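Local coordinates for aminoglycoside 6'-n-acetyltransferase (Salmonella choleraesuis, PDB 2VBQ), which transfers an acetyl group from acetyl-CoA to the 6'-amino group of aminoglycosides, conferring resistance to antibiotics such as tobramycin and amikacin, at residues G72-H84 against P94-F107. Sequence-based numbering, arbitrary orientation.
Sequences GVAIGFADASIRH and PVVFLEGIFVLPSF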
ATOM      1  N   GLY A  72     -30.459  -0.727 -17.061  1.00 12.22           N
ATOM      2  CA  GLY A  72     -29.632  -1.395 -18.073  1.00 11.40           C
ATOM      3  C   GLY A  72     -28.351  -0.655 -18.470  1.00 10.91           C
ATOM      4  O   GLY A  72     -27.639  -1.101 -19.357  1.00 10.46           O
ATOM      5  N   VAL A  73     -28.063   0.480 -17.819  1.00 10.76           N
ATOM      6  CA  VAL A  73     -26.829   1.231 -18.074  1.00 10.25           C
ATOM      7  C   VAL A  73     -25.926   1.172 -16.852  1.00 10.43           C
ATOM      8  O   VAL A  73     -26.399   0.990 -15.740  1.00 10.15           O
ATOM      9  CB  VAL A  73     -27.059   2.734 -18.470  1.00 10.06           C
ATOM     10  CG1 VAL A  73     -27.691   2.858 -19.851  1.00  8.34           C
ATOM     11  CG2 VAL A  73     -27.881   3.542 -17.406  1.00 10.61           C
ATOM     12  N   ALA A  74     -24.631   1.340 -17.082  1.00  9.80           N
ATOM     13  CA  ALA A  74     -23.651   1.356 -16.009  1.00  9.48           C
ATOM     14  C   ALA A  74     -23.342   2.799 -15.630  1.00  9.48           C
ATOM     15  O   ALA A  74     -22.905   3.614 -16.468  1.00  9.71           O
ATOM     16  CB  ALA A  74     -22.393   0.616 -16.449  1.00  7.62           C
ATOM     17  N   ILE A  75     -23.603   3.130 -14.365  1.00  9.08           N
ATOM     18  CA  ILE A  75     -23.509   4.501 -13.931  1.00  9.22           C
ATOM     19  C   ILE A  75     -22.322   4.757 -12.997  1.00  9.25           C
ATOM     20  O   ILE A  75     -22.060   5.897 -12.633  1.00 10.10           O
ATOM     21  CB  ILE A  75     -24.832   4.980 -13.299  1.00 10.40           C
ATOM     22  CG1 ILE A  75     -25.176   4.174 -12.012  1.00  9.93           C
ATOM     23  CG2 ILE A  75     -25.987   4.879 -14.321  1.00  7.16           C
ATOM     24  CD1 ILE A  75     -26.499   4.634 -11.355  1.00 10.19           C
ATOM     25  N   GLY A  76     -21.631   3.697 -12.584  1.00  7.70           N
ATOM     26  CA  GLY A  76     -20.414   3.883 -11.788  1.00  8.28           C
ATOM     27  C   GLY A  76     -19.729   2.565 -11.531  1.00  7.56           C
ATOM     28  O   GLY A  76     -20.298   1.503 -11.847  1.00  8.17           O
ATOM     29  N   PHE A  77     -18.510   2.623 -10.991  1.00  8.39           N
ATOM     30  CA  PHE A  77     -17.779   1.400 -10.666  1.00  8.68           C
ATOM     31  C   PHE A  77     -16.816   1.603  -9.518  1.00  8.74           C
ATOM     32  O   PHE A  77     -16.444   2.733  -9.148  1.00  9.23           O
ATOM     33  CB  PHE A  77     -17.012   0.826 -11.890  1.00  8.61           C
ATOM     34  CG  PHE A  77     -15.720   1.513 -12.150  1.00  9.35           C
ATOM     35  CD1 PHE A  77     -15.710   2.788 -12.754  1.00  9.22           C
ATOM     36  CD2 PHE A  77     -14.499   0.919 -11.776  1.00 10.01           C
ATOM     37  CE1 PHE A  77     -14.501   3.462 -12.962  1.00  9.60           C
ATOM     38  CE2 PHE A  77     -13.283   1.584 -11.993  1.00 12.27           C
ATOM     39  CZ  PHE A  77     -13.284   2.847 -12.595  1.00  9.36           C
ATOM     40  N   ALA A  78     -16.382   0.470  -8.976  1.00  9.23           N
ATOM     41  CA  ALA A  78     -15.292   0.446  -8.038  1.00  9.32           C
ATOM     42  C   ALA A  78     -14.363  -0.729  -8.336  1.00  9.52           C
ATOM     43  O   ALA A  78     -14.817  -1.840  -8.641  1.00  8.29           O
ATOM     44  CB  ALA A  78     -15.833   0.372  -6.578  1.00  9.22           C
ATOM     45  N   ASP A  79     -13.058  -0.471  -8.231  1.00  9.96           N
ATOM     46  CA  ASP A  79     -12.064  -1.540  -8.282  1.00 10.26           C
ATOM     47  C   ASP A  79     -11.628  -1.829  -6.854  1.00 10.41           C
ATOM     48  O   ASP A  79     -11.385  -0.894  -6.098  1.00 10.44           O
ATOM     49  CB  ASP A  79     -10.834  -1.107  -9.104  1.00 11.00           C
ATOM     50  CG  ASP A  79     -11.127  -0.983 -10.599  1.00  9.90           C
ATOM     51  OD1 ASP A  79     -12.117  -1.542 -11.081  1.00 10.27           O
ATOM     52  OD2 ASP A  79     -10.334  -0.333 -11.307  1.00 12.18           O
ATOM     53  N   ALA A  80     -11.488  -3.113  -6.501  1.00 10.00           N
ATOM     54  CA  ALA A  80     -11.051  -3.502  -5.151  1.00 10.54           C
ATOM     55  C   ALA A  80      -9.980  -4.597  -5.223  1.00 10.13           C
ATOM     56  O   ALA A  80      -9.872  -5.307  -6.222  1.00 10.77           O
ATOM     57  CB  ALA A  80     -12.231  -3.946  -4.313  1.00 10.02           C
ATOM     58  N   SER A  81      -9.161  -4.686  -4.187  1.00 10.45           N
ATOM     59  CA  SER A  81      -8.206  -5.766  -4.061  1.00 10.60           C
ATOM     60  C   SER A  81      -8.219  -6.307  -2.640  1.00 10.71           C
ATOM     61  O   SER A  81      -8.704  -5.647  -1.715  1.00 10.15           O
ATOM     62  CB  SER A  81      -6.794  -5.247  -4.360  1.00 10.34           C
ATOM     63  OG  SER A  81      -6.414  -4.284  -3.372  1.00 11.55           O
ATOM     64  N   ILE A  82      -7.647  -7.502  -2.483  1.00 10.76           N
ATOM     65  CA  ILE A  82      -7.268  -8.023  -1.174  1.00 10.30           C
ATOM     66  C   ILE A  82      -5.744  -7.926  -1.112  1.00 10.64           C
ATOM     67  O   ILE A  82      -5.018  -8.622  -1.857  1.00 11.38           O
ATOM     68  CB  ILE A  82      -7.660  -9.493  -1.001  1.00 10.30           C
ATOM     69  CG1 ILE A  82      -9.157  -9.708  -1.311  1.00 10.24           C
ATOM     70  CG2 ILE A  82      -7.226  -9.982   0.436  1.00 11.14           C
ATOM     71  CD1 ILE A  82     -10.119  -8.960  -0.416  1.00 11.81           C
ATOM     72  N   ARG A  83      -5.269  -7.066  -0.230  1.00 10.18           N
ATOM     73  CA  ARG A  83      -3.858  -6.762  -0.162  1.00 11.75           C
ATOM     74  C   ARG A  83      -3.219  -7.520   1.000  1.00 11.73           C
ATOM     75  O   ARG A  83      -3.709  -7.452   2.118  1.00 11.46           O
ATOM     76  CB  ARG A  83      -3.619  -5.252   0.026  1.00 12.09           C
ATOM     77  CG  ARG A  83      -3.862  -4.406  -1.227  1.00 12.61           C
ATOM     78  CD  ARG A  83      -3.194  -3.058  -0.999  1.00 12.32           C
ATOM     79  NE  ARG A  83      -3.485  -2.020  -1.985  1.00 12.55           N
ATOM     80  CZ  ARG A  83      -3.067  -0.752  -1.865  1.00 12.21           C
ATOM     81  NH1 ARG A  83      -2.335  -0.386  -0.814  1.00 10.63           N
ATOM     82  NH2 ARG A  83      -3.368   0.150  -2.788  1.00  9.78           N
ATOM     83  N   HIS A  84      -2.147  -8.253   0.701  1.00 11.84           N
ATOM     84  CA  HIS A  84      -1.266  -8.833   1.739  1.00 12.19           C
ATOM     85  C   HIS A  84      -0.072  -7.925   2.097  1.00 12.31           C
ATOM     86  O   HIS A  84       0.538  -8.110   3.151  1.00 12.10           O
ATOM     87  CB  HIS A  84      -0.751 -10.209   1.327  1.00 11.01           C
ATOM     88  CG  HIS A  84      -1.781 -11.298   1.411  1.00 12.23           C
ATOM     89  ND1 HIS A  84      -2.042 -12.000   2.576  1.00 10.79           N
ATOM     90  CD2 HIS A  84      -2.595 -11.825   0.463  1.00 12.11           C
ATOM     91  CE1 HIS A  84      -2.980 -12.901   2.341  1.00 11.56           C
ATOM     92  NE2 HIS A  84      -3.340 -12.812   1.069  1.00 11.25           N
ATOM     93  N   PRO A  94      -4.906 -10.074   5.718  1.00 15.81           N
ATOM     94  CA  PRO A  94      -4.923  -9.146   4.599  1.00 14.98           C
ATOM     95  C   PRO A  94      -5.977  -8.037   4.797  1.00 14.55           C
ATOM     96  O   PRO A  94      -6.774  -8.087   5.753  1.00 14.37           O
ATOM     97  CB  PRO A  94      -5.306 -10.046   3.405  1.00 14.49           C
ATOM     98  CG  PRO A  94      -6.246 -11.030   4.008  1.00 15.08           C
ATOM     99  CD  PRO A  94      -5.715 -11.282   5.429  1.00 16.12           C
ATOM    100  N   VAL A  95      -5.959  -7.059   3.891  1.00 13.32           N
ATOM    101  CA  VAL A  95      -6.846  -5.893   3.953  1.00 12.55           C
ATOM    102  C   VAL A  95      -7.589  -5.773   2.611  1.00 12.25           C
ATOM    103  O   VAL A  95      -6.978  -5.982   1.542  1.00 11.55           O
ATOM    104  CB  VAL A  95      -6.034  -4.584   4.265  1.00 12.33           C
ATOM    105  CG1 VAL A  95      -6.913  -3.329   4.161  1.00 11.57           C
ATOM    106  CG2 VAL A  95      -5.397  -4.665   5.643  1.00 12.06           C
ATOM    107  N   VAL A  96      -8.894  -5.488   2.677  1.00 10.97           N
ATOM    108  CA  VAL A  96      -9.676  -5.138   1.466  1.00 10.94           C
ATOM    109  C   VAL A  96      -9.486  -3.665   1.100  1.00 11.29           C
ATOM    110  O   VAL A  96      -9.716  -2.756   1.922  1.00 11.47           O
ATOM    111  CB  VAL A  96     -11.210  -5.580   1.519  1.00 10.89           C
ATOM    112  CG1 VAL A  96     -12.000  -4.861   2.609  1.00  9.42           C
ATOM    113  CG2 VAL A  96     -11.862  -5.425   0.122  1.00  8.56           C
ATOM    114  N   PHE A  97      -8.980  -3.432  -0.111  1.00 10.20           N
ATOM    115  CA  PHE A  97      -8.533  -2.101  -0.463  1.00 10.72           C
ATOM    116  C   PHE A  97      -9.344  -1.520  -1.621  1.00 10.62           C
ATOM    117  O   PHE A  97      -9.547  -2.187  -2.646  1.00 10.44           O
ATOM    118  CB  PHE A  97      -7.010  -2.044  -0.799  1.00 10.86           C
ATOM    119  CG  PHE A  97      -6.447  -0.645  -0.673  1.00 10.37           C
ATOM    120  CD1 PHE A  97      -6.577   0.282  -1.715  1.00 10.49           C
ATOM    121  CD2 PHE A  97      -5.871  -0.226   0.527  1.00 10.38           C
ATOM    122  CE1 PHE A  97      -6.107   1.595  -1.577  1.00  9.64           C
ATOM    123  CE2 PHE A  97      -5.403   1.082   0.666  1.00 11.45           C
ATOM    124  CZ  PHE A  97      -5.516   1.981  -0.397  1.00  9.51           C
ATOM    125  N   LEU A  98      -9.843  -0.297  -1.424  1.00 10.34           N
ATOM    126  CA  LEU A  98     -10.571   0.429  -2.479  1.00  9.04           C
ATOM    127  C   LEU A  98      -9.546   1.033  -3.462  1.00  9.23           C
ATOM    128  O   LEU A  98      -8.939   2.068  -3.178  1.00  9.23           O
ATOM    129  CB  LEU A  98     -11.505   1.497  -1.865  1.00  8.88           C
ATOM    130  CG  LEU A  98     -12.478   2.239  -2.819  1.00  9.71           C
ATOM    131  CD1 LEU A  98     -13.522   1.267  -3.407  1.00 10.37           C
ATOM    132  CD2 LEU A  98     -13.175   3.405  -2.142  1.00  9.51           C
ATOM    133  N   GLU A  99      -9.362   0.376  -4.614  1.00  8.96           N
ATOM    134  CA  GLU A  99      -8.317   0.746  -5.569  1.00 10.12           C
ATOM    135  C   GLU A  99      -8.750   1.882  -6.508  1.00 10.01           C
ATOM    136  O   GLU A  99      -7.916   2.638  -7.005  1.00  9.71           O
ATOM    137  CB  GLU A  99      -7.839  -0.482  -6.381  1.00 10.01           C
ATOM    138  CG  GLU A  99      -7.214  -1.643  -5.542  1.00 11.47           C
ATOM    139  CD  GLU A  99      -5.816  -1.330  -4.950  1.00 12.24           C
ATOM    140  OE1 GLU A  99      -5.309  -0.195  -5.087  1.00 11.72           O
ATOM    141  OE2 GLU A  99      -5.228  -2.234  -4.317  1.00 12.22           O
ATOM    142  N   GLY A 100     -10.060   2.021  -6.708  1.00 11.17           N
ATOM    143  CA  GLY A 100     -10.613   3.096  -7.561  1.00 10.84           C
ATOM    144  C   GLY A 100     -12.119   3.171  -7.407  1.00 10.98           C
ATOM    145  O   GLY A 100     -12.767   2.148  -7.222  1.00 11.41           O
ATOM    146  N   ILE A 101     -12.678   4.372  -7.490  1.00 10.10           N
ATOM    147  CA  ILE A 101     -14.116   4.540  -7.454  1.00 10.71           C
ATOM    148  C   ILE A 101     -14.505   5.782  -8.267  1.00 11.13           C
ATOM    149  O   ILE A 101     -13.849   6.840  -8.181  1.00 12.09           O
ATOM    150  CB  ILE A 101     -14.683   4.570  -5.999  1.00 10.22           C
ATOM    151  CG1 ILE A 101     -16.207   4.397  -6.006  1.00 12.18           C
ATOM    152  CG2 ILE A 101     -14.216   5.856  -5.248  1.00 10.75           C
ATOM    153  CD1 ILE A 101     -16.803   3.886  -4.724  1.00 13.08           C
ATOM    154  N   PHE A 102     -15.578   5.638  -9.037  1.00 11.34           N
ATOM    155  CA  PHE A 102     -16.048   6.691  -9.931  1.00 11.21           C
ATOM    156  C   PHE A 102     -17.526   6.519 -10.188  1.00 10.58           C
ATOM    157  O   PHE A 102     -17.988   5.407 -10.465  1.00 11.21           O
ATOM    158  CB  PHE A 102     -15.273   6.647 -11.261  1.00 11.37           C
ATOM    159  CG  PHE A 102     -15.823   7.594 -12.323  1.00 11.16           C
ATOM    160  CD1 PHE A 102     -15.398   8.936 -12.381  1.00 13.13           C
ATOM    161  CD2 PHE A 102     -16.747   7.138 -13.261  1.00 10.51           C
ATOM    162  CE1 PHE A 102     -15.925   9.827 -13.391  1.00 11.96           C
ATOM    163  CE2 PHE A 102     -17.273   8.000 -14.246  1.00 10.65           C
ATOM    164  CZ  PHE A 102     -16.852   9.341 -14.305  1.00 12.67           C
ATOM    165  N   VAL A 103     -18.269   7.616 -10.101  1.00  9.99           N
ATOM    166  CA  VAL A 103     -19.688   7.641 -10.446  1.00 10.07           C
ATOM    167  C   VAL A 103     -19.873   8.765 -11.457  1.00 11.01           C
ATOM    168  O   VAL A 103     -19.290   9.843 -11.278  1.00 11.68           O
ATOM    169  CB  VAL A 103     -20.599   7.874  -9.199  1.00  9.86           C
ATOM    170  CG1 VAL A 103     -22.087   8.025  -9.585  1.00  8.60           C
ATOM    171  CG2 VAL A 103     -20.423   6.738  -8.176  1.00 10.89           C
ATOM    172  N   LEU A 104     -20.619   8.498 -12.530  1.00 10.72           N
ATOM    173  CA  LEU A 104     -20.835   9.520 -13.570  1.00 11.68           C
ATOM    174  C   LEU A 104     -21.395  10.801 -12.953  1.00 12.05           C
ATOM    175  O   LEU A 104     -22.269  10.723 -12.076  1.00 10.91           O
ATOM    176  CB  LEU A 104     -21.824   9.017 -14.627  1.00 11.09           C
ATOM    177  CG  LEU A 104     -21.281   7.976 -15.615  1.00 12.52           C
ATOM    178  CD1 LEU A 104     -22.411   7.339 -16.376  1.00 10.28           C
ATOM    179  CD2 LEU A 104     -20.284   8.592 -16.569  1.00 10.51           C
ATOM    180  N   PRO A 105     -20.906  11.972 -13.413  1.00 13.00           N
ATOM    181  CA  PRO A 105     -21.369  13.282 -12.896  1.00 13.18           C
ATOM    182  C   PRO A 105     -22.889  13.381 -12.681  1.00 13.46           C
ATOM    183  O   PRO A 105     -23.302  13.764 -11.587  1.00 13.36           O
ATOM    184  CB  PRO A 105     -20.841  14.275 -13.937  1.00 13.67           C
ATOM    185  CG  PRO A 105     -19.555  13.648 -14.371  1.00 12.53           C
ATOM    186  CD  PRO A 105     -19.850  12.144 -14.435  1.00 12.49           C
ATOM    187  N   SER A 106     -23.696  12.931 -13.653  1.00 14.81           N
ATOM    188  CA  SER A 106     -25.150  13.102 -13.605  1.00 15.36           C
ATOM    189  C   SER A 106     -25.837  12.220 -12.572  1.00 15.83           C
ATOM    190  O   SER A 106     -27.009  12.453 -12.241  1.00 15.43           O
ATOM    191  CB  SER A 106     -25.806  12.865 -14.969  1.00 15.80           C
ATOM    192  OG  SER A 106     -25.316  13.778 -15.934  1.00 18.09           O
ATOM    193  N   PHE A 107     -25.125  11.191 -12.101  1.00 15.53           N
ATOM    194  CA  PHE A 107     -25.694  10.228 -11.142  1.00 15.28           C
ATOM    195  C   PHE A 107     -25.140  10.347  -9.704  1.00 14.93           C
ATOM    196  O   PHE A 107     -25.421   9.490  -8.864  1.00 13.98           O
ATOM    197  CB  PHE A 107     -25.550   8.782 -11.682  1.00 14.84           C
ATOM    198  CG  PHE A 107     -26.276   8.551 -12.980  1.00 13.40           C
ATOM    199  CD1 PHE A 107     -27.596   8.145 -12.987  1.00 15.78           C
ATOM    200  CD2 PHE A 107     -25.643   8.773 -14.200  1.00 14.21           C
ATOM    201  CE1 PHE A 107     -28.291   7.941 -14.198  1.00 14.61           C
ATOM    202  CE2 PHE A 107     -26.325   8.593 -15.413  1.00 13.86           C
ATOM    203  CZ  PHE A 107     -27.654   8.177 -15.407  1.00 15.15           C
TER
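Arg83 meets Glu99 side-on: NE gives a nearly straight bond to OE2 (2.9 Å) and NH2 another to OE1 (3.0 Å between Arg83 NH2 and Glu99 OE1), both on the syn sides of the carboxylate and close to the guanidinium plane. One face of that guanidinium lies flat on the Phe97 ring, planes 10° apart, with Arg83 CZ 3.5 Å from the ring centroid, a cation-pi stack. Glu99 OE2 also accepts from Ser81 OG (2.5 Å) on its anti side, so within the hairpin three donors grip the carboxylate and fix its orientation. Glu99 reaches them through a turn about its CB-CG bond, chi2 -71°. Tyr86 and Phe160 of the second subunit pack on Glu99 and Phe97.

At the far end Ile75 CG2 sits over the centre of the Phe107 ring, 3.6 Å from its centroid, a CH-pi contact. On the opposite face of the sheet from Arg83, Ala78, Ala80, Ile82, Val96, Leu98 and Ile101 form an apolar surface, much of it against helix 112-126. On the reverse face Asp79 turns to Arg38, Ser65 and Trp34.

Strands 73-83 and 95-103 run antiparallel. Their ladder shifts register by one residue where Asp79 O accepts from both Glu99 N (2.8 Å) and Gly100 N (3.3 Å), a classic beta bulge. From the bulge onward, Glu99 O and the amides of Ile101 and Val103 hydrogen-bond the bound bisubstrate analogue, and experiment places Glu99 in the aminoglycoside site. A bulged strand that offers backbone groups to the pantetheine arm of the cofactor is characteristic of the GNAT fold.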